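Long-range contacts in surface presentation of antigens protein spaK (Salmonella typhimurium, PDB 2FM8), which chaperones type III secretion effectors, among them SipA, SopA, SopE and SopE2, storing them in the bacterial cytoplasm in a secretion-competent state: residues 11-16 with 113-118; 41-46 with 121-126; 58-63 with 95-100; 71-76 with 127-132; 83-88 with 103-108. All blocks are in the same frame, centred on the assembly; numbering follows the deposited sequence.

Contact 1. Residues 11-16 with 113-118; sequences RSALEV and EKFSTA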
# COMPACT_ATOMS: atom_id res chain seq x y z
N ARG A 11 25.40 -25.74 0.81
CA ARG A 11 25.64 -27.16 1.11
C ARG A 11 26.07 -27.30 2.60
O ARG A 11 25.57 -28.14 3.35
CB ARG A 11 26.68 -27.71 0.12
CG ARG A 11 27.05 -29.14 0.34
CD ARG A 11 27.97 -29.76 -0.80
NE ARG A 11 27.15 -30.31 -1.90
CZ ARG A 11 26.94 -29.73 -3.09
NH1 ARG A 11 27.52 -28.56 -3.42
NH2 ARG A 11 26.15 -30.33 -3.98
N SER A 12 26.95 -26.42 3.02
CA SER A 12 27.45 -26.43 4.37
C SER A 12 26.38 -26.09 5.41
O SER A 12 26.30 -26.75 6.45
CB SER A 12 28.60 -25.46 4.49
OG SER A 12 29.21 -25.63 5.74
N ALA A 13 25.57 -25.07 5.14
CA ALA A 13 24.47 -24.70 6.03
C ALA A 13 23.45 -25.81 6.21
O ALA A 13 22.92 -26.01 7.31
CB ALA A 13 23.76 -23.44 5.52
N LEU A 14 23.16 -26.51 5.12
CA LEU A 14 22.17 -27.58 5.15
C LEU A 14 22.72 -28.77 5.91
O LEU A 14 21.96 -29.45 6.59
CB LEU A 14 21.75 -27.99 3.74
CG LEU A 14 20.99 -26.91 2.95
CD1 LEU A 14 20.78 -27.42 1.53
CD2 LEU A 14 19.65 -26.54 3.60
N GLU A 15 24.03 -28.98 5.83
CA GLU A 15 24.69 -30.00 6.63
C GLU A 15 24.61 -29.66 8.10
O GLU A 15 24.21 -30.51 8.89
CB GLU A 15 26.16 -30.16 6.22
CG GLU A 15 26.84 -31.38 6.87
CD GLU A 15 28.26 -31.60 6.35
OE1 GLU A 15 28.92 -30.59 5.93
OE2 GLU A 15 28.72 -32.76 6.34
N VAL A 16 24.97 -28.43 8.48
CA VAL A 16 24.80 -27.95 9.87
C VAL A 16 23.34 -28.20 10.37
O VAL A 16 23.11 -28.59 11.50
CB VAL A 16 25.13 -26.43 10.01
CG1 VAL A 16 24.71 -25.87 11.41
CG2 VAL A 16 26.61 -26.15 9.75
N GLU A 113 27.68 -22.34 9.56
CA GLU A 113 26.89 -22.21 10.78
C GLU A 113 26.12 -20.89 10.78
O GLU A 113 24.94 -20.86 11.13
CB GLU A 113 27.74 -22.33 12.04
CG GLU A 113 28.21 -23.75 12.30
CD GLU A 113 29.17 -23.87 13.49
OE1 GLU A 113 29.55 -25.03 13.80
OE2 GLU A 113 29.55 -22.82 14.10
N LYS A 114 26.82 -19.82 10.41
CA LYS A 114 26.22 -18.50 10.29
C LYS A 114 25.14 -18.46 9.17
O LYS A 114 24.04 -17.93 9.38
CB LYS A 114 27.30 -17.43 10.07
CG LYS A 114 27.99 -16.86 11.37
CD LYS A 114 27.10 -15.86 12.11
CE LYS A 114 27.72 -15.30 13.45
NZ LYS A 114 26.94 -14.10 14.03
N PHE A 115 25.43 -19.04 8.01
CA PHE A 115 24.45 -19.03 6.95
C PHE A 115 23.23 -19.89 7.29
O PHE A 115 22.12 -19.56 6.91
CB PHE A 115 25.04 -19.41 5.59
CG PHE A 115 24.16 -19.04 4.43
CD1 PHE A 115 23.75 -17.72 4.23
CD2 PHE A 115 23.69 -20.02 3.55
CE1 PHE A 115 22.93 -17.37 3.18
CE2 PHE A 115 22.86 -19.69 2.48
CZ PHE A 115 22.47 -18.37 2.30
N SER A 116 23.46 -20.99 8.02
CA SER A 116 22.39 -21.85 8.53
C SER A 116 21.45 -21.07 9.43
O SER A 116 20.26 -21.27 9.37
CB SER A 116 22.97 -23.05 9.28
OG SER A 116 21.98 -24.03 9.57
N THR A 117 21.99 -20.18 10.26
CA THR A 117 21.16 -19.32 11.10
C THR A 117 20.22 -18.46 10.25
O THR A 117 19.03 -18.32 10.56
CB THR A 117 22.03 -18.43 12.01
OG1 THR A 117 22.71 -19.28 12.96
CG2 THR A 117 21.21 -17.37 12.74
N ALA A 118 20.77 -17.89 9.17
CA ALA A 118 19.98 -17.10 8.25
C ALA A 118 18.91 -17.95 7.54
O ALA A 118 17.78 -17.51 7.41
CB ALA A 118 20.88 -16.42 7.20
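Ala13 faces Ser116 where the axes of segments 11-16 and 113-118 cross at -77°, and the small side chains let those axes come within 7.7 Å of each other. Ala13 CB presses on the backbone of the partner helix, 3.5 Å from Ser116 N, and also meets Phe115 CD2 obliquely at the ring. Outward along Ser116, CB lies 3.9 Å from Ala13 CB and close to the Ala13 carbonyl. One bond further, OG stands anti to the backbone N (chi1 -169°), which brings Ser116 OG 3.1 Å from Ala13 O; Ser116 OG is also hydrogen-bonded to Ser17 OG. The pair belongs to the alpha/beta fold of class I type III secretion chaperones, in which the N-terminal helix, here 6-17, packs against the long C-terminal one, 112-132; Phe115 continues the packing onto Leu9 and Val10. A turn further along the first helix comes Val16. Its CG1 rests 3.8 Å from Ser116 OG, while Val16 CG2 reaches Glu113 CG at 3.9 Å. The Val16 and Glu113 side chains cross at about a right angle at the solvent-exposed edge of the crossing.

Contact 2. Residues 41-46 with 121-126; sequences PSICIS and GFYNYL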
# COMPACT_ATOMS: atom_id res chain seq x y z
N PRO A 41 5.96 -22.51 0.49
CA PRO A 41 6.59 -22.06 -0.73
C PRO A 41 8.09 -22.38 -0.73
O PRO A 41 8.72 -22.39 0.33
CB PRO A 41 6.37 -20.54 -0.69
CG PRO A 41 5.18 -20.35 0.22
CD PRO A 41 5.32 -21.41 1.23
N SER A 42 8.63 -22.66 -1.90
CA SER A 42 10.05 -22.85 -2.06
C SER A 42 10.90 -21.60 -1.70
O SER A 42 10.51 -20.46 -1.93
CB SER A 42 10.36 -23.34 -3.48
OG SER A 42 9.61 -24.53 -3.74
N ILE A 43 12.06 -21.86 -1.10
CA ILE A 43 13.04 -20.84 -0.78
C ILE A 43 14.10 -20.75 -1.90
O ILE A 43 14.69 -21.78 -2.30
CB ILE A 43 13.68 -21.14 0.56
CG1 ILE A 43 12.60 -21.15 1.65
CG2 ILE A 43 14.85 -20.15 0.85
CD1 ILE A 43 13.09 -21.54 3.05
N CYS A 44 14.29 -19.54 -2.42
CA CYS A 44 15.29 -19.26 -3.44
C CYS A 44 16.45 -18.52 -2.82
O CYS A 44 16.28 -17.65 -1.96
CB CYS A 44 14.71 -18.44 -4.58
SG CYS A 44 13.28 -19.17 -5.39
N ILE A 45 17.65 -18.90 -3.26
CA ILE A 45 18.87 -18.25 -2.85
C ILE A 45 19.62 -17.79 -4.09
O ILE A 45 19.86 -18.57 -5.01
CB ILE A 45 19.77 -19.17 -2.04
CG1 ILE A 45 18.98 -19.78 -0.88
CG2 ILE A 45 21.00 -18.37 -1.55
CD1 ILE A 45 19.39 -21.11 -0.49
N SER A 46 19.98 -16.51 -4.11
CA SER A 46 20.75 -16.01 -5.24
C SER A 46 21.72 -14.89 -4.91
O SER A 46 21.50 -14.12 -3.99
CB SER A 46 19.82 -15.50 -6.32
OG SER A 46 20.55 -15.62 -7.53
N GLY A 121 16.23 -19.16 10.07
CA GLY A 121 15.49 -17.98 10.46
C GLY A 121 14.50 -17.57 9.37
O GLY A 121 13.34 -17.26 9.65
N PHE A 122 14.96 -17.57 8.13
CA PHE A 122 14.09 -17.31 6.99
C PHE A 122 12.96 -18.32 6.93
O PHE A 122 11.83 -17.95 6.72
CB PHE A 122 14.84 -17.27 5.66
CG PHE A 122 14.00 -16.73 4.54
CD1 PHE A 122 14.03 -15.38 4.22
CD2 PHE A 122 13.16 -17.56 3.81
CE1 PHE A 122 13.22 -14.87 3.20
CE2 PHE A 122 12.37 -17.06 2.78
CZ PHE A 122 12.41 -15.70 2.48
N TYR A 123 13.27 -19.59 7.09
CA TYR A 123 12.22 -20.61 7.18
C TYR A 123 11.13 -20.26 8.21
O TYR A 123 9.92 -20.37 7.92
CB TYR A 123 12.85 -21.98 7.51
CG TYR A 123 11.87 -23.12 7.54
CD1 TYR A 123 11.57 -23.84 6.39
CD2 TYR A 123 11.21 -23.47 8.72
CE1 TYR A 123 10.64 -24.88 6.41
CE2 TYR A 123 10.28 -24.53 8.75
CZ TYR A 123 10.00 -25.22 7.59
OH TYR A 123 9.10 -26.27 7.61
N ASN A 124 11.55 -19.90 9.43
CA ASN A 124 10.63 -19.51 10.46
C ASN A 124 9.70 -18.36 9.99
O ASN A 124 8.47 -18.41 10.14
CB ASN A 124 11.40 -18.99 11.69
CG ASN A 124 11.93 -20.08 12.57
OD1 ASN A 124 11.57 -21.24 12.47
ND2 ASN A 124 12.82 -19.68 13.47
N TYR A 125 10.29 -17.33 9.41
CA TYR A 125 9.47 -16.20 8.92
C TYR A 125 8.61 -16.58 7.75
O TYR A 125 7.50 -16.09 7.62
CB TYR A 125 10.32 -15.00 8.54
CG TYR A 125 10.98 -14.33 9.70
CD1 TYR A 125 10.27 -13.56 10.62
CD2 TYR A 125 12.35 -14.44 9.85
CE1 TYR A 125 10.96 -12.91 11.68
CE2 TYR A 125 13.01 -13.83 10.88
CZ TYR A 125 12.34 -13.09 11.78
OH TYR A 125 13.13 -12.52 12.77
N LEU A 126 9.11 -17.43 6.88
CA LEU A 126 8.28 -17.93 5.79
C LEU A 126 7.00 -18.60 6.31
O LEU A 126 5.94 -18.36 5.77
CB LEU A 126 9.06 -18.88 4.87
CG LEU A 126 8.21 -19.51 3.76
CD1 LEU A 126 7.70 -18.45 2.78
CD2 LEU A 126 8.98 -20.54 2.99
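Pro41, in the loop before strand 43-46, and Ile43 within it reach helical segment 121-126, whose axis runs at 140° to that of the strand and 10.7 Å from it at closest. The contact is made by side chains with one carbonyl, and no hydrogen bond joins the segments. Leu126 touches both residues: CD1 lies 4.1 Å from Pro41 CG, and CD2 sits 3.3 Å from Pro41 O and 3.9 Å from Ile43 CG1. Its CG is anti to the backbone N (chi1 176°), and from CG the two methyls branch to meet Pro41 and Ile43. This is the hydrophobic core of the alpha/beta chaperone fold, the long C-terminal helix lying on one face of the antiparallel sheet; Phe122 and Ile43 both touch Ile54 of strand 51-57, and Leu126 goes on to Leu58. Ile43 CD1 comes up to the edges of two aromatic rings, near the plane of each, at 4.1 Å from Phe122 CD2 and 4.3 Å from Tyr123 CD1. The isoleucine side chain lies antiparallel to those of Phe122 and Leu126. Tyr123, beyond it, packs on Leu37 and on a polar side chain of the other protein's chain.

Contact 3. Residues 58-63 with 95-100; sequences LGADSM and NGELTL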
# COMPACT_ATOMS: atom_id res chain seq x y z
N LEU A 58 4.86 -15.90 -2.03
CA LEU A 58 4.00 -16.29 -0.94
C LEU A 58 2.65 -16.87 -1.35
O LEU A 58 1.84 -17.15 -0.48
CB LEU A 58 3.81 -15.13 0.03
CG LEU A 58 5.07 -14.67 0.77
CD1 LEU A 58 4.78 -13.37 1.50
CD2 LEU A 58 5.58 -15.74 1.72
N GLY A 59 2.43 -17.12 -2.63
CA GLY A 59 1.19 -17.80 -3.04
C GLY A 59 0.33 -17.02 -4.01
O GLY A 59 0.37 -15.78 -4.05
N ALA A 60 -0.44 -17.76 -4.82
CA ALA A 60 -1.25 -17.19 -5.91
C ALA A 60 -2.22 -16.10 -5.44
O ALA A 60 -2.49 -15.16 -6.18
CB ALA A 60 -2.04 -18.31 -6.61
N ASP A 61 -2.76 -16.24 -4.24
CA ASP A 61 -3.72 -15.25 -3.72
C ASP A 61 -3.15 -14.25 -2.70
O ASP A 61 -3.91 -13.49 -2.11
CB ASP A 61 -4.90 -15.97 -3.07
CG ASP A 61 -5.78 -16.70 -4.08
OD1 ASP A 61 -5.86 -16.27 -5.27
OD2 ASP A 61 -6.41 -17.69 -3.66
N SER A 62 -1.83 -14.26 -2.52
CA SER A 62 -1.20 -13.45 -1.47
C SER A 62 -1.48 -11.94 -1.63
O SER A 62 -1.72 -11.26 -0.63
CB SER A 62 0.33 -13.71 -1.39
OG SER A 62 0.96 -13.61 -2.66
N MET A 63 -1.49 -11.41 -2.85
CA MET A 63 -1.70 -9.96 -3.02
C MET A 63 -3.13 -9.55 -2.62
O MET A 63 -3.33 -8.52 -2.01
CB MET A 63 -1.37 -9.51 -4.44
CG MET A 63 0.13 -9.59 -4.79
SD MET A 63 1.22 -8.50 -3.85
CE MET A 63 0.68 -6.86 -4.32
N ASN A 95 5.75 -12.53 -10.31
CA ASN A 95 4.72 -13.30 -10.97
C ASN A 95 3.32 -13.13 -10.36
O ASN A 95 2.58 -14.11 -10.20
CB ASN A 95 5.14 -14.75 -11.00
CG ASN A 95 6.47 -14.94 -11.69
OD1 ASN A 95 6.72 -14.34 -12.76
ND2 ASN A 95 7.34 -15.74 -11.08
N GLY A 96 2.98 -11.88 -10.04
CA GLY A 96 1.67 -11.55 -9.42
C GLY A 96 1.51 -12.04 -7.99
O GLY A 96 0.40 -12.12 -7.48
N GLU A 97 2.63 -12.37 -7.34
CA GLU A 97 2.60 -12.90 -5.98
C GLU A 97 3.45 -12.05 -5.06
O GLU A 97 4.50 -11.58 -5.47
CB GLU A 97 3.11 -14.33 -5.97
CG GLU A 97 2.37 -15.27 -6.92
CD GLU A 97 2.53 -16.78 -6.56
OE1 GLU A 97 3.11 -17.13 -5.48
OE2 GLU A 97 2.01 -17.59 -7.36
N LEU A 98 2.99 -11.84 -3.83
CA LEU A 98 3.81 -11.18 -2.85
C LEU A 98 5.08 -11.99 -2.56
O LEU A 98 5.03 -13.23 -2.42
CB LEU A 98 3.04 -10.98 -1.55
CG LEU A 98 3.71 -10.07 -0.53
CD1 LEU A 98 3.75 -8.62 -1.01
CD2 LEU A 98 2.88 -10.17 0.76
N THR A 99 6.21 -11.30 -2.43
CA THR A 99 7.50 -11.93 -2.20
C THR A 99 8.12 -11.47 -0.87
O THR A 99 8.11 -10.29 -0.53
CB THR A 99 8.41 -11.65 -3.41
OG1 THR A 99 7.82 -12.29 -4.56
CG2 THR A 99 9.76 -12.26 -3.23
N LEU A 100 8.61 -12.43 -0.09
CA LEU A 100 9.34 -12.13 1.13
C LEU A 100 10.82 -12.25 0.80
O LEU A 100 11.24 -13.25 0.23
CB LEU A 100 8.99 -13.13 2.24
CG LEU A 100 9.68 -12.92 3.59
CD1 LEU A 100 9.18 -11.58 4.21
CD2 LEU A 100 9.43 -14.10 4.54
O HOH W 1 -1.26 -12.66 -5.50
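Leu58 and Leu98 form the tight, buried half of this contact. The backbone bond from Leu58 N to Leu98 O is 2.7 Å long, with the donor nearly along the C=O axis, and the two side chains lie side by side pointing the same way, Leu58 CD1 3.8 Å from Leu98 CD2. Ser62 sits beside them. Its OG takes Leu98 N at 2.9 Å and gives its own proton, in the carbonyl plane and on a lone pair, to Gly59 O, which Ser62 N also reaches; chi1 of 51° sets the hydroxyl between its own N and carbonyl carbon. The 59-62 link is a type I beta turn, leading from strand 51-57 into helix 62-78 and tying that entry to the neighbouring strand 97-103 of the antiparallel sheet. Met63, bent at chi2 and chi3, crosses Leu98 at about a right angle, SD 3.8 Å from Leu98 CD1; Leu98 also packs on Met78 of the second subunit. The other side is more open to solvent. There Glu97 still lies close over the Gly59 backbone, its OE1 accepting Gly59 N from above the carboxylate plane at 2.9 Å (130° at the hydrogen), and a water donates to Gly96 O and Ala60 O and accepts Met63 N.

Contact 4. Residues 71-76 with 127-132; sequences YEILMT and EVFSRS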
# COMPACT_ATOMS: atom_id res chain seq x y z
N TYR A 71 -1.90 -4.82 7.99
CA TYR A 71 -1.43 -4.40 9.32
C TYR A 71 -0.64 -5.48 10.06
O TYR A 71 0.43 -5.24 10.62
CB TYR A 71 -2.63 -4.01 10.17
CG TYR A 71 -2.29 -3.51 11.54
CD1 TYR A 71 -1.32 -2.49 11.73
CD2 TYR A 71 -2.93 -4.03 12.66
CE1 TYR A 71 -1.03 -2.02 13.01
CE2 TYR A 71 -2.65 -3.57 13.92
CZ TYR A 71 -1.72 -2.57 14.10
OH TYR A 71 -1.52 -2.13 15.37
N GLU A 72 -1.20 -6.69 10.07
CA GLU A 72 -0.51 -7.83 10.67
C GLU A 72 0.83 -8.09 9.98
O GLU A 72 1.83 -8.45 10.62
CB GLU A 72 -1.44 -9.06 10.61
CG GLU A 72 -0.75 -10.37 11.01
CD GLU A 72 -1.74 -11.55 11.05
OE1 GLU A 72 -2.94 -11.32 11.24
OE2 GLU A 72 -1.33 -12.70 10.89
N ILE A 73 0.87 -7.91 8.67
CA ILE A 73 2.10 -8.11 7.92
C ILE A 73 3.12 -7.05 8.29
O ILE A 73 4.29 -7.36 8.55
CB ILE A 73 1.81 -8.16 6.41
CG1 ILE A 73 1.04 -9.47 6.07
CG2 ILE A 73 3.07 -8.02 5.57
CD1 ILE A 73 1.88 -10.75 6.17
N LEU A 74 2.69 -5.80 8.34
CA LEU A 74 3.58 -4.72 8.75
C LEU A 74 4.15 -4.88 10.18
O LEU A 74 5.34 -4.65 10.40
CB LEU A 74 2.88 -3.39 8.58
CG LEU A 74 3.43 -2.31 7.65
CD1 LEU A 74 4.30 -2.77 6.52
CD2 LEU A 74 2.27 -1.45 7.16
N MET A 75 3.31 -5.28 11.14
CA MET A 75 3.79 -5.56 12.50
C MET A 75 4.85 -6.62 12.49
O MET A 75 5.86 -6.50 13.20
CB MET A 75 2.68 -6.11 13.39
CG MET A 75 1.42 -5.32 13.49
SD MET A 75 1.18 -4.74 15.18
CE MET A 75 2.28 -3.41 14.70
N THR A 76 4.60 -7.68 11.73
CA THR A 76 5.58 -8.74 11.58
C THR A 76 6.92 -8.21 11.00
O THR A 76 7.99 -8.52 11.52
CB THR A 76 5.02 -9.91 10.73
OG1 THR A 76 3.70 -10.26 11.16
CG2 THR A 76 5.91 -11.13 10.85
N GLU A 127 7.11 -19.44 7.34
CA GLU A 127 5.94 -20.04 7.96
C GLU A 127 4.96 -18.99 8.44
O GLU A 127 3.77 -19.06 8.16
CB GLU A 127 6.32 -20.92 9.17
CG GLU A 127 6.30 -22.34 8.85
CD GLU A 127 6.67 -23.26 10.02
OE1 GLU A 127 5.88 -24.21 10.25
OE2 GLU A 127 7.70 -23.05 10.67
N VAL A 128 5.48 -18.02 9.17
CA VAL A 128 4.66 -16.99 9.76
C VAL A 128 4.00 -16.08 8.72
O VAL A 128 2.79 -15.82 8.78
CB VAL A 128 5.51 -16.23 10.83
CG1 VAL A 128 5.02 -14.91 11.11
CG2 VAL A 128 5.58 -17.10 12.11
N PHE A 129 4.78 -15.58 7.77
CA PHE A 129 4.20 -14.70 6.74
C PHE A 129 3.20 -15.47 5.87
O PHE A 129 2.13 -14.98 5.59
CB PHE A 129 5.29 -14.10 5.84
CG PHE A 129 5.95 -12.87 6.41
CD1 PHE A 129 5.52 -11.62 6.04
CD2 PHE A 129 7.02 -12.97 7.27
CE1 PHE A 129 6.12 -10.46 6.56
CE2 PHE A 129 7.64 -11.84 7.80
CZ PHE A 129 7.18 -10.59 7.45
N SER A 130 3.54 -16.69 5.45
CA SER A 130 2.61 -17.44 4.59
C SER A 130 1.27 -17.74 5.31
O SER A 130 0.20 -17.61 4.73
CB SER A 130 3.29 -18.71 4.01
OG SER A 130 3.44 -19.71 4.99
N ARG A 131 1.33 -18.06 6.60
CA ARG A 131 0.12 -18.27 7.40
C ARG A 131 -0.66 -16.99 7.62
O ARG A 131 -1.89 -17.01 7.62
CB ARG A 131 0.48 -18.94 8.76
CG ARG A 131 0.93 -20.38 8.62
CD ARG A 131 1.64 -20.89 9.82
NE ARG A 131 1.84 -22.34 9.72
CZ ARG A 131 1.96 -23.16 10.76
NH1 ARG A 131 1.94 -22.71 12.01
NH2 ARG A 131 2.05 -24.46 10.54
N SER A 132 0.02 -15.87 7.82
CA SER A 132 -0.70 -14.60 7.92
C SER A 132 -1.44 -14.25 6.62
O SER A 132 -2.38 -13.45 6.65
CB SER A 132 0.23 -13.42 8.26
OG SER A 132 0.69 -13.50 9.59
O HOH W 2 2.91 -12.73 11.11
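Glu72 and Ser132 make the direct hydrogen bond between segments 71-76 and 127-132. Ser132 OG donates to Glu72 OE2 over a short 2.5 Å, meeting the carboxylate on its anti side, 22° out of its plane. Glu72 reaches across because its CG stands anti to the backbone N (chi1 171°) and the chain beyond stays extended. A water sits beside this bond and donates both to Ser132 OG, at 2.8 Å, and to Thr76 OG1, so the serine oxygen is held by the carboxylate and the water together. Thr76 OG1 spends its own proton within its helix, on Glu72 O at 2.7 Å; that carbonyl also receives Thr76 N, and the two donors come from opposite faces of its plane.

The apolar part centres on the Phe129 ring. Ile73 CD1 approaches it obliquely, 3.7 Å from Phe129 CD1, and also touches Ser132 CB. Thr76 CG2 comes obliquely as well, to 3.6 Å from Phe129 CE2, and its methyl continues to Val128 CG1 at 3.9 Å. The threonine is thus divided, methyl on the ring and hydroxyl on the water.

Around this, Phe129 packs on Leu89 and Ile77, and Ile73 on Leu66 and Leu133, while Leu74 meets Leu74 of the second subunit. The two segments run nearly antiparallel, 168° between directions with their axes 10.3 Å apart, and join the helix at the dimer interface to the C-terminal helix, as in the dimeric alpha/beta fold of type III secretion chaperones.

Contact 5. Residues 83-88 with 103-108; sequences FARGGQ and LVHPDF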
# COMPACT_ATOMS: atom_id res chain seq x y z
N PHE A 83 19.38 -11.16 10.64
CA PHE A 83 20.35 -11.59 9.61
C PHE A 83 20.24 -10.79 8.29
O PHE A 83 20.99 -11.03 7.33
CB PHE A 83 20.30 -13.11 9.36
CG PHE A 83 18.94 -13.62 8.94
CD1 PHE A 83 18.53 -13.53 7.62
CD2 PHE A 83 18.07 -14.15 9.87
CE1 PHE A 83 17.26 -13.97 7.24
CE2 PHE A 83 16.80 -14.58 9.49
CZ PHE A 83 16.41 -14.49 8.18
N ALA A 84 19.33 -9.83 8.26
CA ALA A 84 19.11 -9.00 7.09
C ALA A 84 19.82 -7.65 7.24
O ALA A 84 19.92 -7.08 8.34
CB ALA A 84 17.61 -8.77 6.88
N ARG A 85 20.31 -7.15 6.12
CA ARG A 85 20.82 -5.80 6.06
C ARG A 85 19.68 -4.88 6.41
O ARG A 85 18.59 -5.07 5.94
CB ARG A 85 21.27 -5.44 4.66
CG ARG A 85 22.60 -5.87 4.35
CD ARG A 85 23.14 -5.01 3.28
NE ARG A 85 24.38 -5.54 2.73
CZ ARG A 85 25.60 -5.25 3.18
NH1 ARG A 85 25.78 -4.46 4.24
NH2 ARG A 85 26.66 -5.78 2.58
N GLY A 86 19.93 -3.90 7.26
CA GLY A 86 18.88 -2.99 7.69
C GLY A 86 18.02 -3.53 8.82
O GLY A 86 17.16 -2.82 9.32
N GLY A 87 18.25 -4.78 9.23
CA GLY A 87 17.52 -5.37 10.34
C GLY A 87 16.06 -5.69 10.04
O GLY A 87 15.26 -5.86 10.95
N GLN A 88 15.74 -5.83 8.75
CA GLN A 88 14.39 -5.99 8.33
C GLN A 88 14.23 -6.76 7.01
O GLN A 88 14.94 -6.51 6.04
CB GLN A 88 13.74 -4.60 8.20
CG GLN A 88 12.38 -4.54 8.77
CD GLN A 88 11.82 -3.13 8.86
OE1 GLN A 88 11.78 -2.54 9.94
NE2 GLN A 88 11.33 -2.62 7.74
N LEU A 103 17.85 -9.46 2.18
CA LEU A 103 19.17 -9.10 1.71
C LEU A 103 20.08 -9.46 2.85
O LEU A 103 20.13 -8.77 3.85
CB LEU A 103 19.25 -7.60 1.40
CG LEU A 103 20.62 -7.05 1.00
CD1 LEU A 103 21.11 -7.75 -0.23
CD2 LEU A 103 20.55 -5.56 0.76
N VAL A 104 20.79 -10.56 2.72
CA VAL A 104 21.55 -11.12 3.83
C VAL A 104 22.76 -10.26 4.22
O VAL A 104 23.57 -9.89 3.37
CB VAL A 104 22.06 -12.51 3.52
CG1 VAL A 104 22.73 -13.11 4.74
CG2 VAL A 104 20.91 -13.42 3.04
N HIS A 105 22.90 -10.00 5.52
CA HIS A 105 24.03 -9.24 6.01
C HIS A 105 25.29 -10.11 5.86
O HIS A 105 25.23 -11.29 6.13
CB HIS A 105 23.79 -8.84 7.47
CG HIS A 105 24.78 -7.84 7.98
ND1 HIS A 105 26.10 -8.16 8.22
CD2 HIS A 105 24.65 -6.52 8.28
CE1 HIS A 105 26.74 -7.08 8.66
NE2 HIS A 105 25.88 -6.07 8.69
N PRO A 106 26.43 -9.54 5.41
CA PRO A 106 27.67 -10.33 5.28
C PRO A 106 28.17 -11.06 6.54
O PRO A 106 28.82 -12.08 6.42
CB PRO A 106 28.70 -9.30 4.80
CG PRO A 106 27.92 -8.20 4.22
CD PRO A 106 26.61 -8.16 4.94
N ASP A 107 27.85 -10.55 7.74
CA ASP A 107 28.10 -11.27 9.00
C ASP A 107 27.54 -12.68 8.97
O ASP A 107 28.02 -13.54 9.69
CB ASP A 107 27.41 -10.57 10.17
CG ASP A 107 28.10 -9.29 10.58
OD1 ASP A 107 29.18 -8.97 10.06
OD2 ASP A 107 27.54 -8.61 11.44
N PHE A 108 26.49 -12.91 8.18
CA PHE A 108 25.90 -14.25 8.09
C PHE A 108 26.34 -15.03 6.87
O PHE A 108 25.75 -16.05 6.51
CB PHE A 108 24.38 -14.14 8.18
CG PHE A 108 23.92 -13.75 9.54
CD1 PHE A 108 23.63 -14.72 10.48
CD2 PHE A 108 23.85 -12.40 9.91
CE1 PHE A 108 23.24 -14.36 11.77
CE2 PHE A 108 23.47 -12.02 11.19
CZ PHE A 108 23.16 -12.99 12.12
O HOH W 3 16.38 -7.42 3.88
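Phe83 O receives His105 N at 2.8 Å in an almost straight bond, 177° at the hydrogen, though the donor is tilted 28° from the carbonyl plane. The same oxygen has Val104 CA 3.5 Å away in a weaker CA-H...O contact. Two residues along, Arg85 N gives its proton to Leu103 O, also at 2.8 Å, and Ala84 CA lies close to that oxygen in turn. The two backbone bonds flank Ala84 and Val104, a single beta bridge. It joins the loop after helix 62-78 to the one that follows strand 97-103, so the bridge ties together the connections at this end of the sheet, and a water between Gln88 O and Leu103 N adds a further link.

Beyond the Phe83 bond, Phe83 CB lies 3.6 Å from the centroid of the Phe108 ring and 8° off its normal, a CH-pi contact over the face. The Phe83 ring leads the other way, with CG between its own N and carbonyl carbon (chi1 58°), to pack on Ala118, Phe122 and Tyr125 of helix 112-132.

At Arg85, CD rests on Leu103 CD2 at 3.7 Å, and the arginine side chain crosses that of Pro106 at about a right angle. Pro106 CD lies over one guanidinium face, offset toward the rim, and Pro106 CG is 3.2 Å from Arg85 NH2. Arg85 of the second subunit brings a like charge close, and Leu103 touches Gly86 of that subunit. Within its own turn, His105 ND1 accepts Asp107 N in the ring plane, which would fix the imidazole's rotation.

In the fold
Helix 112-132 runs through contacts 1, 2 and 4, meeting in turn the N-terminal helix, the sheet and helix 62-78. Contacts 1 and 2 are buried, contacts 3, 4 and 5 only partly so. Contact 2, near the centre of the chain, is apolar across its segments; contact 1, farther out, packs small residues with one hydroxyl among them. Contact 5 pairs backbones, contact 3 mixes one backbone bond with side-chain acceptors, and contact 4 combines an apolar centre with a polar, water-bridged edge. Packing joins them: Phe83 of contact 5 touches contacts 1 and 2, and Leu100 of contact 3 touches Phe122 of contact 2 and Phe129 of contact 4. Contacts 3, 4 and 5 also reach the second subunit.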